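Local coordinates for dinitrogenase iron-molybdenum cofactor biosynthesis domain-containing protein (Pyrococcus horikoshii, PDB 2YX6) that is of unknown function but binds ADP and belongs to the family of proteins related to dinitrogenase iron-molybdenum cofactor biosynthesis, at residues F29-V37 against D97-G105; I59-Y70 against F80-V91. All coordinates share one frame; numbering follows the deposited sequence.

Contact 1: F29-V37 against D97-G105; sequences FVDIEGEDV and DVIKAFIGG
With chi1 at -74°, Ile99 sets CG1 beside its backbone N, which carries CD1 to Val30, while CG2, anti to the backbone N, faces Val37 and Ile32. Ile103, one turn on, has nearly the same first torsion, -63°. The CD1 of Ile99 meets Val30 CG2 tip to tip at 3.3 Å, tighter than usual for two methyl carbons. Its other branch serves two partners: Ile99 CG2 is 3.6 Å from Val37 CG2, the two side chains crossing at about a right angle, and it also meets the CD1 of Ile32. Ile103 spreads its branches differently. Its CG1 lies 4.0 Å from Ile32 CG2, its CD1 meets Val37 CG2 at 3.8 Å, and its CG2 rests on the backbone, 3.5 Å from Glu35 CA.

This is helix-on-sheet packing in an alpha/beta fold: helix 95-103 lies over strands 26-33 and 36-44, and the segment axes of helix 97-103 and strand 29-33 cross at -29°. Branched aliphatic residues suit both partners, since they fill the space without asking for a polar mate, and no hydrogen bond crosses here. The two strands are joined by a type II' turn from Glu33 to Asp36, and Gly34 fits its positive phi. Phe102 adds an oblique contact with Ile32 CD1, while its ring also packs on Val3, Ile66 and Leu68 and on Gly84 of the second subunit.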
ATOM      1  N   PHE A  29      -3.683   1.188  15.052  1.00 16.55           N
ATOM      2  CA  PHE A  29      -3.588  -0.045  14.268  1.00 16.77           C
ATOM      3  C   PHE A  29      -5.008  -0.557  14.168  1.00 17.10           C
ATOM      4  O   PHE A  29      -5.689  -0.757  15.187  1.00 18.40           O
ATOM      5  CB  PHE A  29      -2.669  -1.076  14.969  1.00 16.60           C
ATOM      6  CG  PHE A  29      -1.265  -0.649  15.030  1.00 15.14           C
ATOM      7  CD1 PHE A  29      -0.424  -0.880  13.947  1.00 15.79           C
ATOM      8  CD2 PHE A  29      -0.793   0.089  16.097  1.00 16.97           C
ATOM      9  CE1 PHE A  29       0.914  -0.451  13.967  1.00 17.25           C
ATOM     10  CE2 PHE A  29       0.560   0.533  16.122  1.00 13.37           C
ATOM     11  CZ  PHE A  29       1.404   0.218  15.054  1.00 18.35           C
ATOM     12  N   VAL A  30      -5.465  -0.740  12.950  1.00 18.41           N
ATOM     13  CA  VAL A  30      -6.860  -1.124  12.762  1.00 20.02           C
ATOM     14  C   VAL A  30      -6.918  -2.420  11.993  1.00 21.71           C
ATOM     15  O   VAL A  30      -6.401  -2.488  10.827  1.00 22.46           O
ATOM     16  CB  VAL A  30      -7.640  -0.077  11.904  1.00 20.30           C
ATOM     17  CG1 VAL A  30      -9.120  -0.584  11.761  1.00 19.98           C
ATOM     18  CG2 VAL A  30      -7.587   1.327  12.570  1.00 18.95           C
ATOM     19  N   ASP A  31      -7.551  -3.434  12.590  1.00 22.71           N
ATOM     20  CA  ASP A  31      -7.760  -4.684  11.914  1.00 24.41           C
ATOM     21  C   ASP A  31      -9.043  -4.710  11.133  1.00 25.26           C
ATOM     22  O   ASP A  31     -10.138  -4.592  11.707  1.00 24.78           O
ATOM     23  CB  ASP A  31      -7.798  -5.840  12.894  1.00 25.46           C
ATOM     24  CG  ASP A  31      -6.447  -6.164  13.401  1.00 29.57           C
ATOM     25  OD1 ASP A  31      -5.807  -5.262  13.968  1.00 32.62           O
ATOM     26  OD2 ASP A  31      -6.044  -7.327  13.241  1.00 36.21           O
ATOM     27  N   ILE A  32      -8.905  -4.889   9.827  1.00 24.70           N
ATOM     28  CA  ILE A  32     -10.070  -4.805   8.939  1.00 26.47           C
ATOM     29  C   ILE A  32     -10.303  -6.200   8.330  1.00 29.19           C
ATOM     30  O   ILE A  32      -9.368  -6.872   7.854  1.00 29.95           O
ATOM     31  CB  ILE A  32      -9.906  -3.655   7.915  1.00 25.58           C
ATOM     32  CG1 ILE A  32      -9.937  -2.341   8.693  1.00 24.98           C
ATOM     33  CG2 ILE A  32     -11.072  -3.653   6.868  1.00 23.51           C
ATOM     34  CD1 ILE A  32      -9.480  -1.071   7.939  1.00 24.62           C
ATOM     35  N   GLU A  33     -11.549  -6.647   8.388  1.00 31.40           N
ATOM     36  CA  GLU A  33     -11.953  -7.910   7.757  1.00 32.99           C
ATOM     37  C   GLU A  33     -13.218  -7.644   6.932  1.00 33.58           C
ATOM     38  O   GLU A  33     -14.280  -7.398   7.500  1.00 32.71           O
ATOM     39  CB  GLU A  33     -12.201  -8.946   8.836  1.00 33.68           C
ATOM     40  CG  GLU A  33     -10.951  -9.251   9.630  1.00 36.37           C
ATOM     41  CD  GLU A  33      -9.857  -9.911   8.779  1.00 44.19           C
ATOM     42  OE1 GLU A  33      -9.779  -9.624   7.534  1.00 45.54           O
ATOM     43  OE2 GLU A  33      -9.078 -10.730   9.359  1.00 44.04           O
ATOM     44  N   GLY A  34     -13.058  -7.583   5.600  1.00 34.14           N
ATOM     45  CA  GLY A  34     -14.145  -7.146   4.716  1.00 35.09           C
ATOM     46  C   GLY A  34     -14.527  -5.689   4.953  1.00 35.29           C
ATOM     47  O   GLY A  34     -13.704  -4.795   4.854  1.00 35.46           O
ATOM     48  N   GLU A  35     -15.796  -5.463   5.254  1.00 35.95           N
ATOM     49  CA  GLU A  35     -16.320  -4.135   5.547  1.00 36.33           C
ATOM     50  C   GLU A  35     -16.190  -3.881   7.018  1.00 33.89           C
ATOM     51  O   GLU A  35     -16.615  -2.839   7.473  1.00 34.90           O
ATOM     52  CB  GLU A  35     -17.808  -4.038   5.145  1.00 37.27           C
ATOM     53  CG  GLU A  35     -18.071  -4.336   3.620  1.00 41.70           C
ATOM     54  CD  GLU A  35     -19.530  -4.710   3.288  1.00 41.99           C
ATOM     55  OE1 GLU A  35     -20.253  -5.235   4.189  1.00 51.32           O
ATOM     56  OE2 GLU A  35     -19.946  -4.521   2.111  1.00 45.75           O
ATOM     57  N   ASP A  36     -15.584  -4.818   7.760  1.00 30.70           N
ATOM     58  CA  ASP A  36     -15.670  -4.832   9.228  1.00 29.71           C
ATOM     59  C   ASP A  36     -14.331  -4.485   9.913  1.00 27.27           C
ATOM     60  O   ASP A  36     -13.280  -4.991   9.558  1.00 27.56           O
ATOM     61  CB  ASP A  36     -16.332  -6.119   9.808  1.00 28.29           C
ATOM     62  CG  ASP A  36     -17.850  -5.908  10.154  1.00 30.65           C
ATOM     63  OD1 ASP A  36     -18.326  -5.984  11.333  1.00 33.34           O
ATOM     64  OD2 ASP A  36     -18.638  -5.657   9.234  1.00 30.41           O
ATOM     65  N   VAL A  37     -14.439  -3.576  10.864  1.00 27.44           N
ATOM     66  CA  VAL A  37     -13.350  -3.132  11.699  1.00 28.21           C
ATOM     67  C   VAL A  37     -13.413  -4.051  12.910  1.00 28.11           C
ATOM     68  O   VAL A  37     -14.319  -3.884  13.740  1.00 29.29           O
ATOM     69  CB  VAL A  37     -13.606  -1.673  12.151  1.00 27.69           C
ATOM     70  CG1 VAL A  37     -12.740  -1.301  13.386  1.00 26.77           C
ATOM     71  CG2 VAL A  37     -13.418  -0.707  10.951  1.00 28.28           C
ATOM     72  N   ASP A  97     -13.293   8.394  10.181  1.00 21.85           N
ATOM     73  CA  ASP A  97     -13.791   8.711   8.835  1.00 21.44           C
ATOM     74  C   ASP A  97     -12.901   8.150   7.752  1.00 21.38           C
ATOM     75  O   ASP A  97     -13.364   7.677   6.727  1.00 21.52           O
ATOM     76  CB  ASP A  97     -13.912  10.204   8.624  1.00 22.35           C
ATOM     77  CG  ASP A  97     -15.063  10.843   9.403  1.00 25.23           C
ATOM     78  OD1 ASP A  97     -15.850  10.115  10.028  1.00 27.80           O
ATOM     79  OD2 ASP A  97     -15.144  12.099   9.427  1.00 27.43           O
ATOM     80  N   VAL A  98     -11.602   8.220   7.980  1.00 22.28           N
ATOM     81  CA  VAL A  98     -10.604   7.674   7.075  1.00 21.77           C
ATOM     82  C   VAL A  98     -10.774   6.157   6.875  1.00 21.14           C
ATOM     83  O   VAL A  98     -10.717   5.689   5.758  1.00 22.62           O
ATOM     84  CB  VAL A  98      -9.212   8.001   7.586  1.00 22.25           C
ATOM     85  CG1 VAL A  98      -8.161   7.143   6.869  1.00 25.22           C
ATOM     86  CG2 VAL A  98      -8.938   9.504   7.452  1.00 22.18           C
ATOM     87  N   ILE A  99     -11.007   5.416   7.952  1.00 20.90           N
ATOM     88  CA  ILE A  99     -11.132   3.971   7.957  1.00 21.05           C
ATOM     89  C   ILE A  99     -12.391   3.563   7.195  1.00 21.74           C
ATOM     90  O   ILE A  99     -12.357   2.668   6.353  1.00 23.74           O
ATOM     91  CB  ILE A  99     -11.098   3.431   9.443  1.00 21.14           C
ATOM     92  CG1 ILE A  99      -9.671   3.497   9.979  1.00 22.11           C
ATOM     93  CG2 ILE A  99     -11.471   1.996   9.522  1.00 18.08           C
ATOM     94  CD1 ILE A  99      -9.620   3.664  11.442  1.00 22.64           C
ATOM     95  N   LYS A 100     -13.479   4.297   7.408  1.00 22.48           N
ATOM     96  CA  LYS A 100     -14.723   4.084   6.664  1.00 23.19           C
ATOM     97  C   LYS A 100     -14.515   4.386   5.175  1.00 22.09           C
ATOM     98  O   LYS A 100     -14.924   3.602   4.340  1.00 22.47           O
ATOM     99  CB  LYS A 100     -15.865   4.955   7.245  1.00 24.01           C
ATOM    100  CG  LYS A 100     -17.261   4.617   6.641  1.00 26.01           C
ATOM    101  CD  LYS A 100     -18.301   5.680   7.009  1.00 27.09           C
ATOM    102  CE  LYS A 100     -19.693   5.448   6.361  1.00 29.93           C
ATOM    103  NZ  LYS A 100     -20.220   4.069   6.612  1.00 36.80           N
ATOM    104  N   ALA A 101     -13.833   5.484   4.855  1.00 19.31           N
ATOM    105  CA  ALA A 101     -13.511   5.820   3.466  1.00 21.76           C
ATOM    106  C   ALA A 101     -12.648   4.735   2.854  1.00 22.44           C
ATOM    107  O   ALA A 101     -12.941   4.246   1.762  1.00 23.62           O
ATOM    108  CB  ALA A 101     -12.841   7.207   3.319  1.00 18.05           C
ATOM    109  N   PHE A 102     -11.600   4.345   3.567  1.00 21.90           N
ATOM    110  CA  PHE A 102     -10.671   3.335   3.094  1.00 21.64           C
ATOM    111  C   PHE A 102     -11.381   1.993   2.699  1.00 21.81           C
ATOM    112  O   PHE A 102     -11.237   1.462   1.582  1.00 20.67           O
ATOM    113  CB  PHE A 102      -9.574   3.147   4.169  1.00 21.54           C
ATOM    114  CG  PHE A 102      -8.483   2.204   3.738  1.00 23.76           C
ATOM    115  CD1 PHE A 102      -7.477   2.641   2.866  1.00 23.21           C
ATOM    116  CD2 PHE A 102      -8.505   0.854   4.149  1.00 21.29           C
ATOM    117  CE1 PHE A 102      -6.475   1.727   2.420  1.00 24.57           C
ATOM    118  CE2 PHE A 102      -7.536  -0.033   3.714  1.00 23.33           C
ATOM    119  CZ  PHE A 102      -6.524   0.401   2.848  1.00 23.84           C
ATOM    120  N   ILE A 103     -12.165   1.461   3.614  1.00 21.97           N
ATOM    121  CA  ILE A 103     -12.980   0.243   3.377  1.00 21.98           C
ATOM    122  C   ILE A 103     -13.896   0.333   2.130  1.00 23.89           C
ATOM    123  O   ILE A 103     -14.040  -0.652   1.399  1.00 24.59           O
ATOM    124  CB  ILE A 103     -13.851  -0.022   4.608  1.00 22.47           C
ATOM    125  CG1 ILE A 103     -12.945  -0.298   5.787  1.00 19.66           C
ATOM    126  CG2 ILE A 103     -14.822  -1.210   4.364  1.00 22.49           C
ATOM    127  CD1 ILE A 103     -13.681  -0.297   7.174  1.00 18.52           C
ATOM    128  N   GLY A 104     -14.484   1.510   1.888  1.00 25.00           N
ATOM    129  CA  GLY A 104     -15.339   1.757   0.714  1.00 25.81           C
ATOM    130  C   GLY A 104     -14.747   2.296  -0.573  1.00 26.80           C
ATOM    131  O   GLY A 104     -15.496   2.793  -1.434  1.00 25.38           O
ATOM    132  N   GLY A 105     -13.416   2.235  -0.743  1.00 26.16           N
ATOM    133  CA  GLY A 105     -12.815   2.675  -2.019  1.00 26.72           C
ATOM    134  C   GLY A 105     -12.943   4.140  -2.385  1.00 27.49           C
ATOM    135  O   GLY A 105     -12.637   4.510  -3.539  1.00 29.79           O
TER

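Contact 2: I59-Y70 against F80-V91; sequences IKDHGAKIVLTY and FNSLGISVVTGV
Parallel strand pairing inside a beta-alpha-beta unit makes this contact: strands 66-68 and 86-88, linked by helix 74-82, lie at one end of the sheet, and Asn81 and Val87 belong to an ADP site seen in this protein. Val67 turns both its N and its O to strand 86-88, donating to Ser86 O at 2.9 Å and accepting from Val88 N. Val88 O takes two donors from Thr69: the backbone N, nearly straight at 170°, and OG1, which comes from above the carbonyl plane at 3.2 Å. That hydroxyl sits between the backbone N and carbonyl carbon (chi1 67°), where it can reach across.

Val67 CG2 lies over the face of the Phe80 ring, 4.2 Å from its centroid, while Ile59 CB meets the ring's edge at Phe80 CE2. Compact, apolar valine and isoleucine suit this buried layer. Lys60, extended beyond CG, lays its CD 4.0 Å from Leu83 CD1 and its CB 3.8 Å from Ile85 CD1, and its NZ bonds weakly to Gly105 O of the second subunit. With Lys60 cut back to alanine, Leu83 would probably lose its aliphatic cover and that carbonyl its weak partner. Beyond Gly84, in the Schellman motif ending helix 74-82, one water donates to Lys65 O and Gly84 O and accepts from Ser86 OG. With the paired strand backbone and Lys65 O thus satisfied, the apolar groups can pack on each other and on helix 95-103.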
ATOM      1  N   ILE A  59       6.345  -0.228  13.049  1.00 20.81           N
ATOM      2  CA  ILE A  59       5.101  -0.591  12.329  1.00 20.19           C
ATOM      3  C   ILE A  59       5.074  -2.076  11.902  1.00 20.38           C
ATOM      4  O   ILE A  59       4.139  -2.796  12.236  1.00 19.43           O
ATOM      5  CB  ILE A  59       4.853   0.419  11.172  1.00 20.19           C
ATOM      6  CG1 ILE A  59       4.673   1.814  11.755  1.00 20.21           C
ATOM      7  CG2 ILE A  59       3.672   0.035  10.356  1.00 21.22           C
ATOM      8  CD1 ILE A  59       3.493   1.889  12.794  1.00 20.02           C
ATOM      9  N   LYS A  60       6.119  -2.550  11.223  1.00 22.20           N
ATOM     10  CA  LYS A  60       6.261  -3.947  10.838  1.00 23.34           C
ATOM     11  C   LYS A  60       6.134  -4.895  12.033  1.00 23.09           C
ATOM     12  O   LYS A  60       5.409  -5.869  11.984  1.00 21.85           O
ATOM     13  CB  LYS A  60       7.590  -4.170  10.131  1.00 23.53           C
ATOM     14  CG  LYS A  60       7.635  -5.529   9.351  1.00 26.92           C
ATOM     15  CD  LYS A  60       9.032  -5.836   8.818  1.00 27.66           C
ATOM     16  CE  LYS A  60       9.141  -7.160   8.036  1.00 33.02           C
ATOM     17  NZ  LYS A  60      10.600  -7.620   7.856  1.00 33.79           N
ATOM     18  N   ASP A  61       6.791  -4.545  13.141  1.00 22.86           N
ATOM     19  CA  ASP A  61       6.725  -5.351  14.366  1.00 25.19           C
ATOM     20  C   ASP A  61       5.308  -5.445  14.939  1.00 24.92           C
ATOM     21  O   ASP A  61       5.002  -6.375  15.653  1.00 25.25           O
ATOM     22  CB  ASP A  61       7.666  -4.806  15.427  1.00 24.29           C
ATOM     23  CG  ASP A  61       9.156  -4.917  15.012  1.00 30.35           C
ATOM     24  OD1 ASP A  61       9.480  -5.794  14.168  1.00 31.46           O
ATOM     25  OD2 ASP A  61       9.980  -4.092  15.522  1.00 34.84           O
ATOM     26  N   HIS A  62       4.468  -4.460  14.629  1.00 24.68           N
ATOM     27  CA  HIS A  62       3.059  -4.506  14.987  1.00 24.14           C
ATOM     28  C   HIS A  62       2.129  -5.147  13.972  1.00 23.21           C
ATOM     29  O   HIS A  62       0.929  -5.163  14.164  1.00 24.87           O
ATOM     30  CB  HIS A  62       2.596  -3.114  15.366  1.00 24.92           C
ATOM     31  CG  HIS A  62       2.998  -2.732  16.763  1.00 26.94           C
ATOM     32  ND1 HIS A  62       4.280  -2.336  17.083  1.00 27.95           N
ATOM     33  CD2 HIS A  62       2.300  -2.736  17.929  1.00 24.97           C
ATOM     34  CE1 HIS A  62       4.346  -2.068  18.379  1.00 27.97           C
ATOM     35  NE2 HIS A  62       3.158  -2.306  18.914  1.00 28.87           N
ATOM     36  N   GLY A  63       2.673  -5.735  12.934  1.00 22.50           N
ATOM     37  CA  GLY A  63       1.864  -6.520  11.985  1.00 20.73           C
ATOM     38  C   GLY A  63       1.188  -5.689  10.914  1.00 21.45           C
ATOM     39  O   GLY A  63       0.383  -6.219  10.173  1.00 19.70           O
ATOM     40  N   ALA A  64       1.480  -4.373  10.833  1.00 20.23           N
ATOM     41  CA  ALA A  64       0.712  -3.524   9.890  1.00 20.86           C
ATOM     42  C   ALA A  64       1.306  -3.732   8.514  1.00 21.37           C
ATOM     43  O   ALA A  64       2.535  -3.813   8.371  1.00 20.69           O
ATOM     44  CB  ALA A  64       0.754  -2.106  10.298  1.00 20.44           C
ATOM     45  N   LYS A  65       0.457  -3.880   7.495  1.00 21.36           N
ATOM     46  CA  LYS A  65       0.981  -4.086   6.150  1.00 20.12           C
ATOM     47  C   LYS A  65       0.653  -2.884   5.282  1.00 19.07           C
ATOM     48  O   LYS A  65       1.186  -2.730   4.197  1.00 17.68           O
ATOM     49  CB  LYS A  65       0.369  -5.360   5.529  1.00 23.92           C
ATOM     50  CG  LYS A  65       0.615  -6.636   6.386  1.00 27.23           C
ATOM     51  CD  LYS A  65       0.862  -7.856   5.488  1.00 37.00           C
ATOM     52  CE  LYS A  65       2.172  -7.717   4.740  1.00 41.45           C
ATOM     53  NZ  LYS A  65       3.268  -7.487   5.746  1.00 46.53           N
ATOM     54  N   ILE A  66      -0.211  -2.015   5.792  1.00 16.42           N
ATOM     55  CA  ILE A  66      -0.503  -0.752   5.110  1.00 16.70           C
ATOM     56  C   ILE A  66      -0.414   0.409   6.098  1.00 16.11           C
ATOM     57  O   ILE A  66      -0.812   0.305   7.222  1.00 16.78           O
ATOM     58  CB  ILE A  66      -1.918  -0.759   4.456  1.00 15.81           C
ATOM     59  CG1 ILE A  66      -1.985  -1.877   3.425  1.00 16.96           C
ATOM     60  CG2 ILE A  66      -2.232   0.634   3.823  1.00 14.78           C
ATOM     61  CD1 ILE A  66      -3.186  -1.800   2.501  1.00 20.93           C
ATOM     62  N   VAL A  67       0.134   1.522   5.650  1.00 17.31           N
ATOM     63  CA  VAL A  67       0.216   2.741   6.459  1.00 14.80           C
ATOM     64  C   VAL A  67      -0.516   3.856   5.717  1.00 15.29           C
ATOM     65  O   VAL A  67      -0.225   4.103   4.523  1.00 15.79           O
ATOM     66  CB  VAL A  67       1.693   3.129   6.661  1.00 16.68           C
ATOM     67  CG1 VAL A  67       1.808   4.486   7.343  1.00 17.76           C
ATOM     68  CG2 VAL A  67       2.435   2.025   7.408  1.00 14.83           C
ATOM     69  N   LEU A  68      -1.437   4.524   6.406  1.00 13.89           N
ATOM     70  CA  LEU A  68      -2.091   5.685   5.855  1.00 14.69           C
ATOM     71  C   LEU A  68      -1.525   6.917   6.485  1.00 16.29           C
ATOM     72  O   LEU A  68      -1.661   7.079   7.676  1.00 16.00           O
ATOM     73  CB  LEU A  68      -3.607   5.675   6.141  1.00 13.69           C
ATOM     74  CG  LEU A  68      -4.295   4.357   5.664  1.00 12.85           C
ATOM     75  CD1 LEU A  68      -5.761   4.403   6.032  1.00 12.19           C
ATOM     76  CD2 LEU A  68      -4.109   4.147   4.104  1.00 14.05           C
ATOM     77  N   THR A  69      -0.950   7.816   5.680  1.00 17.61           N
ATOM     78  CA  THR A  69      -0.405   9.041   6.254  1.00 18.65           C
ATOM     79  C   THR A  69      -0.797  10.268   5.447  1.00 18.57           C
ATOM     80  O   THR A  69      -1.287  10.154   4.326  1.00 20.16           O
ATOM     81  CB  THR A  69       1.140   9.032   6.237  1.00 19.79           C
ATOM     82  OG1 THR A  69       1.540   9.078   4.880  1.00 20.97           O
ATOM     83  CG2 THR A  69       1.746   7.821   6.897  1.00 21.09           C
ATOM     84  N   TYR A  70      -0.583  11.440   6.057  1.00 18.69           N
ATOM     85  CA  TYR A  70      -0.669  12.714   5.367  1.00 19.17           C
ATOM     86  C   TYR A  70       0.691  12.921   4.684  1.00 18.53           C
ATOM     87  O   TYR A  70       0.904  12.505   3.548  1.00 17.29           O
ATOM     88  CB  TYR A  70      -1.004  13.843   6.355  1.00 18.58           C
ATOM     89  CG  TYR A  70      -1.209  15.173   5.620  1.00 21.09           C
ATOM     90  CD1 TYR A  70      -0.313  16.220   5.763  1.00 20.47           C
ATOM     91  CD2 TYR A  70      -2.281  15.341   4.745  1.00 17.91           C
ATOM     92  CE1 TYR A  70      -0.471  17.430   5.030  1.00 21.76           C
ATOM     93  CE2 TYR A  70      -2.474  16.537   4.040  1.00 22.38           C
ATOM     94  CZ  TYR A  70      -1.558  17.607   4.206  1.00 23.70           C
ATOM     95  OH  TYR A  70      -1.746  18.821   3.490  1.00 22.33           O
ATOM     96  N   PHE A  80       9.759   1.599   4.121  1.00 19.33           N
ATOM     97  CA  PHE A  80       8.523   0.852   4.329  1.00 18.39           C
ATOM     98  C   PHE A  80       8.370  -0.190   3.233  1.00 19.93           C
ATOM     99  O   PHE A  80       8.104  -1.384   3.486  1.00 20.57           O
ATOM    100  CB  PHE A  80       7.299   1.779   4.363  1.00 18.66           C
ATOM    101  CG  PHE A  80       6.919   2.294   5.748  1.00 18.94           C
ATOM    102  CD1 PHE A  80       6.933   3.658   6.028  1.00 24.54           C
ATOM    103  CD2 PHE A  80       6.557   1.433   6.756  1.00 22.23           C
ATOM    104  CE1 PHE A  80       6.592   4.131   7.272  1.00 23.77           C
ATOM    105  CE2 PHE A  80       6.196   1.882   8.017  1.00 20.57           C
ATOM    106  CZ  PHE A  80       6.220   3.217   8.298  1.00 21.97           C
ATOM    107  N   ASN A  81       8.577   0.263   2.005  1.00 18.94           N
ATOM    108  CA  ASN A  81       8.463  -0.547   0.854  1.00 19.12           C
ATOM    109  C   ASN A  81       9.455  -1.714   0.869  1.00 19.27           C
ATOM    110  O   ASN A  81       9.110  -2.838   0.485  1.00 20.84           O
ATOM    111  CB  ASN A  81       8.660   0.361  -0.366  1.00 18.15           C
ATOM    112  CG  ASN A  81       7.398   1.187  -0.702  1.00 20.81           C
ATOM    113  OD1 ASN A  81       6.352   1.110  -0.024  1.00 15.59           O
ATOM    114  ND2 ASN A  81       7.524   2.005  -1.733  1.00 17.91           N
ATOM    115  N   SER A  82      10.652  -1.478   1.393  1.00 19.89           N
ATOM    116  CA  SER A  82      11.663  -2.514   1.444  1.00 19.49           C
ATOM    117  C   SER A  82      11.214  -3.594   2.435  1.00 19.59           C
ATOM    118  O   SER A  82      11.638  -4.750   2.320  1.00 20.61           O
ATOM    119  CB  SER A  82      13.020  -1.926   1.820  1.00 20.00           C
ATOM    120  OG  SER A  82      13.061  -1.683   3.229  1.00 25.34           O
ATOM    121  N   LEU A  83      10.364  -3.228   3.386  1.00 19.13           N
ATOM    122  CA  LEU A  83       9.813  -4.144   4.402  1.00 18.21           C
ATOM    123  C   LEU A  83       8.452  -4.713   3.970  1.00 19.52           C
ATOM    124  O   LEU A  83       7.701  -5.343   4.762  1.00 20.37           O
ATOM    125  CB  LEU A  83       9.663  -3.366   5.688  1.00 18.96           C
ATOM    126  CG  LEU A  83      10.971  -2.891   6.366  1.00 17.07           C
ATOM    127  CD1 LEU A  83      10.542  -2.301   7.695  1.00 20.00           C
ATOM    128  CD2 LEU A  83      12.029  -4.019   6.573  1.00 18.16           C
ATOM    129  N   GLY A  84       8.106  -4.464   2.715  1.00 18.81           N
ATOM    130  CA  GLY A  84       6.892  -5.095   2.123  1.00 18.84           C
ATOM    131  C   GLY A  84       5.688  -4.381   2.678  1.00 18.51           C
ATOM    132  O   GLY A  84       4.602  -4.966   2.752  1.00 21.10           O
ATOM    133  N   ILE A  85       5.886  -3.137   3.121  1.00 16.36           N
ATOM    134  CA  ILE A  85       4.780  -2.315   3.632  1.00 15.74           C
ATOM    135  C   ILE A  85       4.431  -1.139   2.667  1.00 16.67           C
ATOM    136  O   ILE A  85       5.324  -0.454   2.185  1.00 15.02           O
ATOM    137  CB  ILE A  85       5.066  -1.811   5.055  1.00 16.37           C
ATOM    138  CG1 ILE A  85       5.310  -2.974   6.047  1.00 14.91           C
ATOM    139  CG2 ILE A  85       3.962  -0.926   5.564  1.00 16.87           C
ATOM    140  CD1 ILE A  85       5.640  -2.436   7.384  1.00 19.00           C
ATOM    141  N   SER A  86       3.143  -0.973   2.388  1.00 16.59           N
ATOM    142  CA  SER A  86       2.648  -0.009   1.408  1.00 17.82           C
ATOM    143  C   SER A  86       2.268   1.207   2.154  1.00 16.09           C
ATOM    144  O   SER A  86       1.755   1.102   3.243  1.00 17.79           O
ATOM    145  CB  SER A  86       1.366  -0.552   0.734  1.00 16.91           C
ATOM    146  OG  SER A  86       1.764  -1.721   0.064  1.00 24.38           O
ATOM    147  N   VAL A  87       2.449   2.364   1.561  1.00 16.41           N
ATOM    148  CA  VAL A  87       2.159   3.603   2.266  1.00 16.55           C
ATOM    149  C   VAL A  87       1.165   4.381   1.387  1.00 17.01           C
ATOM    150  O   VAL A  87       1.369   4.457   0.164  1.00 18.19           O
ATOM    151  CB  VAL A  87       3.497   4.455   2.487  1.00 18.49           C
ATOM    152  CG1 VAL A  87       3.228   5.904   3.148  1.00 17.86           C
ATOM    153  CG2 VAL A  87       4.549   3.697   3.282  1.00 15.85           C
ATOM    154  N   VAL A  88       0.140   4.983   1.989  1.00 14.96           N
ATOM    155  CA  VAL A  88      -0.746   5.922   1.294  1.00 16.50           C
ATOM    156  C   VAL A  88      -0.515   7.325   1.883  1.00 17.07           C
ATOM    157  O   VAL A  88      -0.548   7.486   3.122  1.00 17.73           O
ATOM    158  CB  VAL A  88      -2.269   5.544   1.461  1.00 14.92           C
ATOM    159  CG1 VAL A  88      -3.165   6.552   0.658  1.00 18.37           C
ATOM    160  CG2 VAL A  88      -2.511   4.124   0.993  1.00 15.82           C
ATOM    161  N   THR A  89      -0.214   8.297   1.002  1.00 17.68           N
ATOM    162  CA  THR A  89       0.069   9.686   1.400  1.00 18.22           C
ATOM    163  C   THR A  89      -1.090  10.569   1.035  1.00 20.48           C
ATOM    164  O   THR A  89      -1.933  10.167   0.255  1.00 18.99           O
ATOM    165  CB  THR A  89       1.335  10.237   0.693  1.00 19.60           C
ATOM    166  OG1 THR A  89       1.119  10.279  -0.730  1.00 13.07           O
ATOM    167  CG2 THR A  89       2.538   9.352   1.010  1.00 16.46           C
ATOM    168  N   GLY A  90      -1.156  11.761   1.643  1.00 20.76           N
ATOM    169  CA  GLY A  90      -2.281  12.703   1.409  1.00 20.64           C
ATOM    170  C   GLY A  90      -3.588  12.472   2.175  1.00 19.80           C
ATOM    171  O   GLY A  90      -4.570  13.138   1.944  1.00 17.80           O
ATOM    172  N   VAL A  91      -3.578  11.550   3.127  1.00 19.61           N
ATOM    173  CA  VAL A  91      -4.767  11.228   3.924  1.00 18.95           C
ATOM    174  C   VAL A  91      -4.847  12.183   5.109  1.00 19.31           C
ATOM    175  O   VAL A  91      -3.889  12.382   5.817  1.00 20.23           O
ATOM    176  CB  VAL A  91      -4.728   9.736   4.400  1.00 19.14           C
ATOM    177  CG1 VAL A  91      -6.001   9.369   5.088  1.00 21.13           C
ATOM    178  CG2 VAL A  91      -4.486   8.803   3.205  1.00 18.25           C
TER
HETATM  179  O   HOH W   1       1.904  -4.033   1.944  1.00 35.12           O
HETATM  180  O   HOH W   2       6.249  -7.120   6.230  1.00 43.00           O

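Overall arrangement
Contact 2 is the more buried and more central of the two, combining backbone pairing with apolar packing; contact 1 is partly buried, lies nearer the surface and holds by apolar packing with no hydrogen bond across it. Both reach the same mixed sheet: 29-37 lies on two strands at one end, whereas 66-68 and 86-88 form the other end. Helix 95-103, which follows strand 86-88 in the chain, bridges them, for Val98 packs on Leu68 and Val91. Phe29 likewise meets Ile59 and His62. Both contacts touch the second subunit. Contact 2 includes Asn81 and Val87, residues that bind ADP in this protein, which contact 1 lacks.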